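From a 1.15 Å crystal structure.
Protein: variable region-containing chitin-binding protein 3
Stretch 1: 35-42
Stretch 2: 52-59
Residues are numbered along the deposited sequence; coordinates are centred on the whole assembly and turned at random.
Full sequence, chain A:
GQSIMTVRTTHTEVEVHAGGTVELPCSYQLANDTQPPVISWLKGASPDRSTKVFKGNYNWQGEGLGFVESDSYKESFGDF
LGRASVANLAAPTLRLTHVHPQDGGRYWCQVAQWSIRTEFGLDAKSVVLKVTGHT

Stretch 1 35-42: QPPVISWL
Stretch 2 52-59: KVFKGNYN

Five backbone hydrogen bonds join the two stretches and fix them as antiparallel strands whose N-to-C directions differ by 174° and whose axes approach to 4.6 Å. The first pair of bonds closes a narrow ring between Ile39 and Gly56: Ile39 N donates to Gly56 O at 2.8 Å with an N-H...O angle of 170°, and Gly56 N returns a bond to Ile39 O at 2.9 Å and 154°. Two residues on, Trp41 N donates to Phe54 O at 2.9 Å and 161°. Here the return is shared, because Trp41 O accepts from both Val53 N (2.9 Å, 155°) and Phe54 N (3.3 Å, 165°).

That double acceptance marks a beta bulge. Ile39 pairs with Gly56, Ser40 with Lys55 and Trp41 with Phe54, but Leu42 faces Lys52, so Val53 is the extra residue. Its phi/psi of -104/-53° departs from the extended values around it (Lys52 -71/135°, Phe54 -150/147°) and turns two successive amides toward one carbonyl. The CA-CA spacing alternates as expected, 5.0 Å for the hydrogen-bonded pair Trp41-Phe54 and 4.4 Å for the non-hydrogen-bonded pair Ser40-Lys55. At the latter, CA-H...O contacts supplement the ladder: Lys55 CA lies 3.2 Å from Ile39 O and Ser40 CA 3.4 Å from Phe54 O.

Beyond Ile39 the direct ladder gives way to water. Water 1 donates to Pro37 O at 2.8 Å and accepts from Tyr58 N at 2.8 Å, bridging a carbonyl and an amide that do not bond each other directly. Nearby, Asn57 (chi1 55°, p; chi2 -86°) places its CB 3.3 Å from Pro37 O, while its ND2 donates within its own stretch to Tyr58 O at 3.0 Å and 165°.

Side chains of Ile39, Trp41 and Phe54 share one sheet face. Phe54 (chi1 177°, t; chi2 93°) receives Ile39 CG2 at its ring edge, 4.3 Å from CE2, with Ile39 in the m,p rotamer (-69°, 55°). Trp41 (chi1 -80°, m; chi2 94°) starts on this face, its CB 4.1 Å from Phe54 CB, but the end of its side chain leads away; Phe54 CD2 sits at the edge of the indole. Gly56 has no side chain on this face, where an ideal CB would be crowded by Phe54 CE2 at 3.0 Å. Val53 points toward stretch 1, its chi1 of 177° (t) accompanying a 4.1 Å approach of its CB to Trp41 CB.

The other face carries Ser40, Leu42, Lys52 and Lys55. Leu42 (m,t) brings CD2 to 4.2 Å from Lys52 CG, and Ser40 OG (chi1 m) lies 4.0 Å from Lys55 CG. Lys55 is fully extended, all four chi angles t, so that its CE passes 3.7 Å from Val38 CG2 (chi1 52°, p). Finally, Pro36, with a C-gamma endo pucker, packs CB against Tyr58 CB at 3.9 Å.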

# COMPACT_ATOMS: atom_id res chain seq x y z
N GLN A 35 9.02 15.33 -4.79
CA GLN A 35 8.02 15.58 -3.75
C GLN A 35 7.49 14.26 -3.18
O GLN A 35 7.35 13.27 -3.95
CB GLN A 35 6.82 16.38 -4.28
CG GLN A 35 7.26 17.77 -4.72
CD GLN A 35 6.08 18.67 -5.05
OE1 GLN A 35 5.08 18.23 -5.62
NE2 GLN A 35 6.19 19.92 -4.65
N PRO A 36 7.23 14.14 -1.89
CA PRO A 36 6.72 12.83 -1.37
C PRO A 36 5.36 12.50 -1.95
O PRO A 36 4.53 13.37 -2.11
CB PRO A 36 6.63 13.09 0.13
CG PRO A 36 6.59 14.58 0.26
CD PRO A 36 7.36 15.17 -0.86
N PRO A 37 5.13 11.25 -2.34
CA PRO A 37 3.83 10.79 -2.83
C PRO A 37 2.93 10.40 -1.69
O PRO A 37 3.20 10.67 -0.53
CB PRO A 37 4.25 9.65 -3.77
CG PRO A 37 5.39 9.04 -3.02
CD PRO A 37 6.16 10.20 -2.45
N VAL A 38 1.81 9.79 -2.04
CA VAL A 38 0.86 9.25 -1.09
C VAL A 38 0.59 7.79 -1.41
O VAL A 38 0.37 7.42 -2.58
CB VAL A 38 -0.40 10.12 -1.01
CG1 VAL A 38 -1.04 10.41 -2.33
CG2 VAL A 38 -1.38 9.47 -0.04
N ILE A 39 0.68 6.98 -0.36
CA ILE A 39 0.55 5.53 -0.45
C ILE A 39 -0.81 5.14 0.03
O ILE A 39 -1.24 5.56 1.12
CB ILE A 39 1.61 4.84 0.48
CG1 ILE A 39 3.03 5.03 -0.03
CG2 ILE A 39 1.30 3.38 0.74
CD1 ILE A 39 3.61 6.38 -0.32
N SER A 40 -1.51 4.31 -0.74
CA SER A 40 -2.77 3.73 -0.34
C SER A 40 -2.72 2.22 -0.55
O SER A 40 -2.28 1.75 -1.59
CB SER A 40 -3.92 4.28 -1.18
OG SER A 40 -4.00 5.68 -1.11
N TRP A 41 -3.16 1.47 0.45
CA TRP A 41 -3.46 0.04 0.28
C TRP A 41 -4.97 -0.07 0.32
O TRP A 41 -5.63 0.44 1.23
CB TRP A 41 -2.81 -0.78 1.37
CG TRP A 41 -1.37 -1.07 1.18
CD1 TRP A 41 -0.29 -0.38 1.66
CD2 TRP A 41 -0.83 -2.18 0.41
NE1 TRP A 41 0.87 -0.97 1.24
CE2 TRP A 41 0.57 -2.08 0.50
CE3 TRP A 41 -1.41 -3.24 -0.31
CZ2 TRP A 41 1.41 -3.03 -0.11
CZ3 TRP A 41 -0.59 -4.16 -0.90
CH2 TRP A 41 0.81 -4.07 -0.80
N LEU A 42 -5.52 -0.71 -0.71
CA LEU A 42 -6.92 -0.75 -1.01
C LEU A 42 -7.32 -2.20 -1.26
O LEU A 42 -6.70 -2.83 -2.12
CB LEU A 42 -7.21 0.10 -2.24
CG LEU A 42 -6.78 1.57 -2.16
CD1 LEU A 42 -6.77 2.23 -3.53
CD2 LEU A 42 -7.60 2.35 -1.17
N LYS A 52 -10.70 0.94 2.01
CA LYS A 52 -9.41 1.39 2.49
C LYS A 52 -8.84 0.47 3.52
O LYS A 52 -9.50 0.12 4.50
CB LYS A 52 -9.53 2.82 3.06
CG LYS A 52 -9.85 3.86 2.02
CD LYS A 52 -10.17 5.17 2.74
CE LYS A 52 -8.91 5.92 3.11
NZ LYS A 52 -9.13 7.36 3.36
N VAL A 53 -7.54 0.16 3.36
CA VAL A 53 -6.78 -0.58 4.38
C VAL A 53 -5.85 0.38 5.14
O VAL A 53 -5.82 0.42 6.36
CB VAL A 53 -6.01 -1.74 3.75
CG1 VAL A 53 -5.17 -2.45 4.77
CG2 VAL A 53 -6.99 -2.68 3.04
N PHE A 54 -5.07 1.13 4.38
CA PHE A 54 -4.03 1.99 4.88
C PHE A 54 -3.87 3.17 3.95
O PHE A 54 -3.95 3.01 2.73
CB PHE A 54 -2.71 1.21 5.00
CG PHE A 54 -1.52 2.05 5.46
CD1 PHE A 54 -1.21 2.12 6.82
CD2 PHE A 54 -0.75 2.76 4.55
CE1 PHE A 54 -0.15 2.91 7.24
CE2 PHE A 54 0.29 3.58 4.96
CZ PHE A 54 0.56 3.61 6.31
N LYS A 55 -3.52 4.32 4.51
CA LYS A 55 -3.10 5.47 3.73
C LYS A 55 -1.95 6.16 4.50
O LYS A 55 -1.99 6.23 5.73
CB LYS A 55 -4.22 6.45 3.44
CG LYS A 55 -3.97 7.53 2.40
CD LYS A 55 -5.19 8.39 2.13
CE LYS A 55 -4.94 9.46 1.11
NZ LYS A 55 -6.17 10.29 0.86
N GLY A 56 -0.99 6.69 3.78
CA GLY A 56 0.05 7.45 4.42
C GLY A 56 0.86 8.28 3.46
O GLY A 56 0.87 8.04 2.25
N ASN A 57 1.59 9.24 4.02
CA ASN A 57 2.51 10.03 3.25
C ASN A 57 3.53 10.67 4.19
O ASN A 57 3.20 11.04 5.30
CB ASN A 57 1.84 11.16 2.44
CG ASN A 57 1.00 12.12 3.24
OD1 ASN A 57 -0.17 11.94 3.51
ND2 ASN A 57 1.63 13.24 3.65
N TYR A 58 4.76 10.83 3.71
CA TYR A 58 5.70 11.67 4.44
C TYR A 58 5.18 13.12 4.44
O TYR A 58 4.56 13.55 3.47
CB TYR A 58 7.06 11.67 3.74
CG TYR A 58 7.78 10.34 3.84
CD1 TYR A 58 8.03 9.58 2.71
CD2 TYR A 58 8.22 9.84 5.04
CE1 TYR A 58 8.71 8.39 2.77
CE2 TYR A 58 8.88 8.62 5.11
CZ TYR A 58 9.11 7.89 3.98
OH TYR A 58 9.75 6.68 4.04
N ASN A 59 5.47 13.83 5.48
CA ASN A 59 5.15 15.25 5.54
C ASN A 59 6.30 16.01 4.90
O ASN A 59 7.46 15.63 4.92
CB ASN A 59 4.93 15.69 6.97
CG ASN A 59 3.62 15.08 7.51
OD1 ASN A 59 2.68 14.87 6.76
ND2 ASN A 59 3.61 14.85 8.82
O HOH W 1 5.21 9.75 1.12